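Local coordinates for Serine/threonine protein phosphatase Stp1 (Streptococcus agalactiae, PDB 2PK0), which removes phosphate from phosphorylated serine and threonine residues of proteins, as a PP2C-family phosphatase that holds magnesium ions, at residues Ser62-Glu66 and Thr67-Glu71; Val109-Gly113 and Asp114-Phe118; His141-Val144 and Asn145-Lys149. One frame throughout, in Å; residues are numbered along the deposited sequence.

Contact 1: residues Ser62-Glu66 and Thr67-Glu71; sequences SDWAE and TDFSE
D63 meets T67 through its backbone: the carbonyl O of D63 lies 3.3 Å from the methyl CG2 of T67, while its carboxylate OD2 accepts a hydrogen bond from W78 NE1 on helix 72-96. W64 comes next and gives the contact its polar core. Its carbonyl O accepts twice from one residue, from T67 N at 3.1 Å and from the hydroxyl T67 OG1 at 3.0 Å. The two donors arrive differently: the amide stands well above the carbonyl plane, 66° out of it, whereas the hydroxyl is tilted from it by only 17°. The first of these bonds closes a type I beta turn from W64 to T67, in the connection from helix 48-64 to helix 72-96. T67 can use amide and hydroxyl together because OG1 sits between its own backbone N and carbonyl carbon (chi1 81°), which also sets OG1 over one face of the W64 indole. That indole touches F69, CZ3 to CE1 at 4.0 Å; CZ3 lies in the plane of the phenyl ring, at its edge, and T67 CB lies above one face of the same ring, offset toward its rim. NE1 of W64 donates to V34 O, and W78 meets both aromatic rings, edge-to-face in the case of W64. Beyond W64, E66 N donates to D63 O at 3.1 Å, a backbone bond that overlaps the turn.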
loop_
_atom_site.group_PDB
_atom_site.type_symbol
_atom_site.label_atom_id
_atom_site.label_comp_id
_atom_site.label_asym_id
_atom_site.label_seq_id
_atom_site.Cartn_x
_atom_site.Cartn_y
_atom_site.Cartn_z
ATOM N N SER A 62 -9.334 10.974 8.141
ATOM C CA SER A 62 -10.138 11.971 8.801
ATOM C C SER A 62 -9.489 12.425 10.093
ATOM O O SER A 62 -9.675 13.562 10.489
ATOM C CB SER A 62 -11.540 11.440 9.048
ATOM O OG SER A 62 -11.981 11.755 10.338
ATOM N N ASP A 63 -8.716 11.562 10.744
ATOM C CA ASP A 63 -8.041 11.976 11.957
ATOM C C ASP A 63 -6.818 12.772 11.553
ATOM O O ASP A 63 -6.517 13.795 12.164
ATOM C CB ASP A 63 -7.682 10.783 12.855
ATOM C CG ASP A 63 -6.985 11.210 14.157
ATOM O OD1 ASP A 63 -7.450 12.175 14.807
ATOM O OD2 ASP A 63 -5.967 10.589 14.538
ATOM N N TRP A 64 -6.162 12.324 10.481
ATOM C CA TRP A 64 -4.988 12.992 9.889
ATOM C C TRP A 64 -5.274 14.427 9.486
ATOM O O TRP A 64 -4.428 15.296 9.629
ATOM C CB TRP A 64 -4.474 12.236 8.649
ATOM C CG TRP A 64 -3.303 12.922 7.937
ATOM C CD1 TRP A 64 -3.369 13.757 6.861
ATOM C CD2 TRP A 64 -1.914 12.822 8.274
ATOM N NE1 TRP A 64 -2.120 14.181 6.503
ATOM C CE2 TRP A 64 -1.204 13.623 7.351
ATOM C CE3 TRP A 64 -1.197 12.124 9.261
ATOM C CZ2 TRP A 64 0.185 13.746 7.380
ATOM C CZ3 TRP A 64 0.175 12.241 9.290
ATOM C CH2 TRP A 64 0.857 13.053 8.351
ATOM N N ALA A 65 -6.471 14.673 8.979
ATOM C CA ALA A 65 -6.831 15.989 8.480
ATOM C C ALA A 65 -6.873 17.011 9.599
ATOM O O ALA A 65 -6.722 18.205 9.357
ATOM C CB ALA A 65 -8.181 15.921 7.779
ATOM N N GLU A 66 -7.067 16.537 10.828
ATOM C CA GLU A 66 -7.180 17.428 11.963
ATOM C C GLU A 66 -5.834 17.705 12.615
ATOM O O GLU A 66 -5.715 18.609 13.435
ATOM C CB GLU A 66 -8.194 16.889 12.973
ATOM C CG GLU A 66 -9.633 16.795 12.430
ATOM C CD GLU A 66 -10.278 18.159 12.141
ATOM O OE1 GLU A 66 -9.923 19.156 12.811
ATOM O OE2 GLU A 66 -11.150 18.235 11.246
ATOM N N THR A 67 -4.810 16.956 12.224
ATOM C CA THR A 67 -3.511 17.117 12.844
ATOM C C THR A 67 -2.731 18.303 12.345
ATOM O O THR A 67 -3.074 18.918 11.340
ATOM C CB THR A 67 -2.618 15.899 12.664
ATOM O OG1 THR A 67 -2.013 15.932 11.368
ATOM C CG2 THR A 67 -3.388 14.609 12.877
ATOM N N ASP A 68 -1.624 18.544 13.031
ATOM C CA ASP A 68 -0.885 19.799 13.015
ATOM C C ASP A 68 0.561 19.644 12.564
ATOM O O ASP A 68 1.211 20.621 12.214
ATOM C CB ASP A 68 -0.807 20.285 14.454
ATOM C CG ASP A 68 -0.758 21.736 14.555
ATOM O OD1 ASP A 68 -1.060 22.382 13.535
ATOM O OD2 ASP A 68 -0.430 22.221 15.651
ATOM N N PHE A 69 1.072 18.419 12.612
ATOM C CA PHE A 69 2.507 18.216 12.533
ATOM C C PHE A 69 3.184 18.313 11.182
ATOM O O PHE A 69 2.566 18.163 10.133
ATOM C CB PHE A 69 2.975 16.949 13.258
ATOM C CG PHE A 69 1.908 15.919 13.527
ATOM C CD1 PHE A 69 1.479 15.062 12.533
ATOM C CD2 PHE A 69 1.415 15.743 14.815
ATOM C CE1 PHE A 69 0.546 14.099 12.810
ATOM C CE2 PHE A 69 0.495 14.788 15.086
ATOM C CZ PHE A 69 0.065 13.957 14.086
ATOM N N SER A 70 4.484 18.577 11.234
ATOM C CA SER A 70 5.260 18.808 10.033
ATOM C C SER A 70 6.599 18.103 10.098
ATOM O O SER A 70 7.403 18.231 9.182
ATOM C CB SER A 70 5.485 20.301 9.842
ATOM O OG SER A 70 6.055 20.854 11.006
ATOM N N GLU A 71 6.838 17.365 11.181
ATOM C CA GLU A 71 8.116 16.679 11.362
ATOM C C GLU A 71 7.943 15.163 11.298
ATOM O O GLU A 71 6.897 14.640 11.681
ATOM C CB GLU A 71 8.778 17.085 12.686
ATOM C CG GLU A 71 8.945 18.584 12.905
ATOM C CD GLU A 71 9.953 19.218 11.949
ATOM O OE1 GLU A 71 11.090 18.711 11.834
ATOM O OE2 GLU A 71 9.612 20.238 11.309
#

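Contact 2: residues Val109-Gly113 and Asp114-Phe118; sequences VAIVG and DNIIF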
loop_
_atom_site.group_PDB
_atom_site.type_symbol
_atom_site.label_atom_id
_atom_site.label_comp_id
_atom_site.label_asym_id
_atom_site.label_seq_id
_atom_site.Cartn_x
_atom_site.Cartn_y
_atom_site.Cartn_z
ATOM N N VAL A 109 1.473 6.517 3.626
ATOM C CA VAL A 109 2.667 7.238 3.179
ATOM C C VAL A 109 2.430 8.724 3.317
ATOM O O VAL A 109 1.458 9.245 2.764
ATOM C CB VAL A 109 2.978 6.967 1.692
ATOM C CG1 VAL A 109 4.289 7.634 1.290
ATOM C CG2 VAL A 109 3.038 5.496 1.409
ATOM N N ALA A 110 3.301 9.395 4.065
ATOM C CA ALA A 110 3.241 10.843 4.203
ATOM C C ALA A 110 4.471 11.462 3.549
ATOM O O ALA A 110 5.571 10.896 3.642
ATOM C CB ALA A 110 3.187 11.227 5.637
ATOM N N ILE A 111 4.291 12.614 2.895
ATOM C CA ILE A 111 5.382 13.256 2.175
ATOM C C ILE A 111 5.763 14.548 2.867
ATOM O O ILE A 111 5.007 15.511 2.832
ATOM C CB ILE A 111 5.005 13.619 0.729
ATOM C CG1 ILE A 111 4.498 12.412 -0.045
ATOM C CG2 ILE A 111 6.193 14.197 0.005
ATOM C CD1 ILE A 111 3.875 12.806 -1.387
ATOM N N VAL A 112 6.945 14.566 3.477
ATOM C CA VAL A 112 7.474 15.749 4.142
ATOM C C VAL A 112 8.654 16.308 3.339
ATOM O O VAL A 112 9.725 15.690 3.285
ATOM C CB VAL A 112 7.961 15.400 5.549
ATOM C CG1 VAL A 112 8.408 16.654 6.289
ATOM C CG2 VAL A 112 6.880 14.701 6.289
ATOM N N GLY A 113 8.458 17.471 2.724
ATOM C CA GLY A 113 9.426 17.994 1.768
ATOM C C GLY A 113 9.615 17.032 0.616
ATOM O O GLY A 113 8.668 16.747 -0.116
ATOM N N ASP A 114 10.829 16.510 0.466
ATOM C CA ASP A 114 11.087 15.442 -0.511
ATOM C C ASP A 114 11.414 14.086 0.140
ATOM O O ASP A 114 11.931 13.170 -0.513
ATOM C CB ASP A 114 12.184 15.834 -1.500
ATOM C CG ASP A 114 13.446 16.326 -0.828
ATOM O OD1 ASP A 114 13.576 16.237 0.408
ATOM O OD2 ASP A 114 14.327 16.811 -1.551
ATOM N N ASN A 115 11.113 13.983 1.430
ATOM C CA ASN A 115 11.190 12.719 2.138
ATOM C C ASN A 115 9.806 12.085 2.250
ATOM O O ASN A 115 8.791 12.777 2.330
ATOM C CB ASN A 115 11.786 12.916 3.543
ATOM C CG ASN A 115 13.274 13.176 3.517
ATOM O OD1 ASN A 115 14.082 12.239 3.448
ATOM N ND2 ASN A 115 13.653 14.444 3.587
ATOM N N ILE A 116 9.775 10.765 2.247
ATOM C CA ILE A 116 8.571 10.039 2.588
ATOM C C ILE A 116 8.834 9.260 3.869
ATOM O O ILE A 116 9.971 8.878 4.152
ATOM C CB ILE A 116 8.130 9.035 1.491
ATOM C CG1 ILE A 116 9.300 8.174 1.044
ATOM C CG2 ILE A 116 7.581 9.752 0.282
ATOM C CD1 ILE A 116 8.881 6.867 0.485
ATOM N N ILE A 117 7.777 9.056 4.647
ATOM C CA ILE A 117 7.793 8.062 5.688
ATOM C C ILE A 117 6.566 7.146 5.539
ATOM O O ILE A 117 5.431 7.609 5.382
ATOM C CB ILE A 117 7.902 8.672 7.110
ATOM C CG1 ILE A 117 7.845 7.560 8.175
ATOM C CG2 ILE A 117 6.824 9.702 7.335
ATOM C CD1 ILE A 117 8.360 7.968 9.546
ATOM N N PHE A 118 6.799 5.840 5.562
ATOM C CA PHE A 118 5.701 4.935 5.437
ATOM C C PHE A 118 5.520 4.010 6.627
ATOM O O PHE A 118 6.468 3.706 7.333
ATOM C CB PHE A 118 5.797 4.140 4.126
ATOM C CG PHE A 118 6.972 3.191 4.051
ATOM C CD1 PHE A 118 6.897 1.898 4.588
ATOM C CD2 PHE A 118 8.139 3.566 3.402
ATOM C CE1 PHE A 118 7.965 1.018 4.503
ATOM C CE2 PHE A 118 9.226 2.680 3.314
ATOM C CZ PHE A 118 9.137 1.416 3.860
HETATM O O HOH W 1 12.134 16.151 4.434
#
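V109 to V112 and N115 to F118 run antiparallel, their axes 4.7 Å apart at closest approach and 156° between directions, with A110–I117 and V112–N115 as hydrogen-bonded pairs and V109–F118 and I111–I116 as non-hydrogen-bonded pairs. A110 N to I117 O (3.1 Å, 172° at the hydrogen) is nearly straight; V112 N to N115 O bends to 139°. V109, I111, I116 and F118 share one face. There CG2 of I116 reaches V109 CG1 at 4.0 Å and I111 CG1 at 4.1 Å, a methyl touching two alternate residues of the opposing strand; with CG1 of I116 turned between N and the carbonyl carbon, CG2 is left beside the backbone N. V109 and I116 also touch L192 of strand 191-195, in the second sheet of the PP2C beta sandwich. The two strands form a beta hairpin closed by a type II' turn from V112 to N115, with G113 at positive phi. A110, V112, N115 and I117 share the other face, where A110 CB meets I117 CG2 at 4.3 Å, and V112 and I117 touch I75 of helix 72-96. At the turn, one water donates to V112 O at 2.7 Å; its approach to N115 ND2 is doubtful. Beyond the hairpin, D114 OD2 makes salt bridges to R2 NE and K4 NZ near the start of the chain.

Contact 3: residues His141-Val144 and Asn145-Lys149; sequences HSLV and NELVK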
loop_
_atom_site.group_PDB
_atom_site.type_symbol
_atom_site.label_atom_id
_atom_site.label_comp_id
_atom_site.label_asym_id
_atom_site.label_seq_id
_atom_site.Cartn_x
_atom_site.Cartn_y
_atom_site.Cartn_z
ATOM N N HIS A 141 4.516 -9.392 4.308
ATOM C CA HIS A 141 4.311 -10.185 5.509
ATOM C C HIS A 141 3.579 -11.450 5.134
ATOM O O HIS A 141 2.362 -11.520 5.190
ATOM C CB HIS A 141 3.572 -9.400 6.583
ATOM C CG HIS A 141 4.315 -8.187 7.021
ATOM N ND1 HIS A 141 3.698 -6.983 7.269
ATOM C CD2 HIS A 141 5.638 -7.977 7.207
ATOM C CE1 HIS A 141 4.608 -6.082 7.597
ATOM N NE2 HIS A 141 5.795 -6.661 7.569
ATOM N N SER A 142 4.346 -12.451 4.740
ATOM C CA SER A 142 3.801 -13.638 4.128
ATOM C C SER A 142 4.467 -14.839 4.741
ATOM O O SER A 142 5.462 -14.707 5.456
ATOM C CB SER A 142 4.111 -13.632 2.628
ATOM O OG SER A 142 5.494 -13.868 2.383
ATOM N N LEU A 143 3.924 -16.013 4.440
ATOM C CA LEU A 143 4.468 -17.265 4.936
ATOM C C LEU A 143 5.863 -17.541 4.397
ATOM O O LEU A 143 6.761 -17.862 5.187
ATOM C CB LEU A 143 3.519 -18.429 4.620
ATOM C CG LEU A 143 3.595 -19.740 5.410
ATOM C CD1 LEU A 143 2.198 -20.265 5.627
ATOM C CD2 LEU A 143 4.408 -20.779 4.700
ATOM N N VAL A 144 6.052 -17.400 3.077
ATOM C CA VAL A 144 7.349 -17.716 2.462
ATOM C C VAL A 144 8.480 -16.817 2.959
ATOM O O VAL A 144 9.608 -17.282 3.072
ATOM C CB VAL A 144 7.335 -17.824 0.872
ATOM C CG1 VAL A 144 6.142 -18.562 0.410
ATOM C CG2 VAL A 144 7.399 -16.469 0.166
ATOM N N ASN A 145 8.176 -15.560 3.297
ATOM C CA ASN A 145 9.201 -14.669 3.874
ATOM C C ASN A 145 9.583 -15.027 5.307
ATOM O O ASN A 145 10.698 -14.757 5.710
ATOM C CB ASN A 145 8.817 -13.186 3.773
ATOM C CG ASN A 145 8.936 -12.645 2.358
ATOM O OD1 ASN A 145 9.549 -13.255 1.490
ATOM N ND2 ASN A 145 8.339 -11.505 2.122
ATOM N N GLU A 146 8.664 -15.631 6.061
ATOM C CA GLU A 146 8.981 -16.129 7.406
ATOM C C GLU A 146 9.940 -17.317 7.343
ATOM O O GLU A 146 10.888 -17.403 8.146
ATOM C CB GLU A 146 7.721 -16.524 8.186
ATOM C CG GLU A 146 6.897 -15.339 8.613
ATOM C CD GLU A 146 6.089 -15.585 9.873
ATOM O OE1 GLU A 146 5.410 -16.647 9.971
ATOM O OE2 GLU A 146 6.134 -14.696 10.760
ATOM N N LEU A 147 9.680 -18.211 6.381
ATOM C CA LEU A 147 10.529 -19.370 6.129
ATOM C C LEU A 147 11.957 -18.958 5.719
ATOM O O LEU A 147 12.929 -19.613 6.107
ATOM C CB LEU A 147 9.908 -20.294 5.080
ATOM C CG LEU A 147 8.567 -20.996 5.366
ATOM C CD1 LEU A 147 8.093 -21.771 4.142
ATOM C CD2 LEU A 147 8.617 -21.929 6.579
ATOM N N VAL A 148 12.087 -17.863 4.971
ATOM C CA VAL A 148 13.407 -17.397 4.596
ATOM C C VAL A 148 14.133 -16.903 5.838
ATOM O O VAL A 148 15.229 -17.371 6.145
ATOM C CB VAL A 148 13.352 -16.307 3.487
ATOM C CG1 VAL A 148 14.724 -15.650 3.282
ATOM C CG2 VAL A 148 12.858 -16.908 2.172
ATOM N N LYS A 149 13.478 -16.014 6.573
ATOM C CA LYS A 149 14.041 -15.388 7.770
ATOM C C LYS A 149 14.427 -16.370 8.900
ATOM O O LYS A 149 15.400 -16.131 9.630
ATOM C CB LYS A 149 13.118 -14.244 8.260
ATOM C CG LYS A 149 13.313 -13.823 9.712
ATOM C CD LYS A 149 12.762 -12.447 10.015
ATOM C CE LYS A 149 12.473 -12.277 11.520
ATOM N NZ LYS A 149 11.036 -12.542 11.858
#
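L147 N donates to L143 O at 3.2 Å, lying in the carbonyl plane with 161° at the hydrogen, and V148 N donates to V144 O at 3.2 Å, tilted from that carbonyl's plane and more bent. These are i to i+4 bonds of helix 143-149. At its start S142 is the N-cap: the hydroxyl OG accepts from N145 N at 3.3 Å, a weak but fairly straight bond (159°). The rotation of S142 permits this, since chi1 of 71° puts OG between its own N and carbonyl carbon, turned toward the amides of the first turn. E146 N divides its hydrogen between two carbonyls, S142 O and L143 O, both bonds weak. N145 packs its side chain against the cap, with CG 3.7 Å from S142 OG, while its ND2 donates to D140 O, just before the segment.

Further out the leucines pack. The methyl CD2 of L143 touches CD1 of L147 at 3.9 Å, one turn further on, the two side chains lying at an angle to each other. V144 and V148 both touch A158 of helix 155-159, placing this side of the helix against its neighbour. H141, just before the cap, stacks on H120 and bonds through NE2 to D180 and through ND1 to G122 N. The helix start is thus tied both by S142, to an amide of the first turn, and by N145, to the preceding D140 carbonyl; the S142 capping bond is weak, so the bond from N145 ND2 to D140 O probably helps hold the start of the helix.

Along the chain the contacts come in series: contact 1 on helix 48-64 and in the loop before helix 72-96, contact 2 at the hairpin of strands 103-112 and 115-121, and contact 3 at the start of helix 143-149. Contacts 1 and 2 have centres 13 Å apart and touch, W64 CH2 packing 4.0 Å from A110 CB; helix 72-96, through I75, meets both, joining the helical layer to one sheet of the sandwich. Contact 3 stands apart, its centre 34 Å from that of contact 1, on opposite sides of the chain's centre, and 27 Å from that of contact 2. The S142 side chain of contact 3 is about 12 Å from a bound magnesium ion.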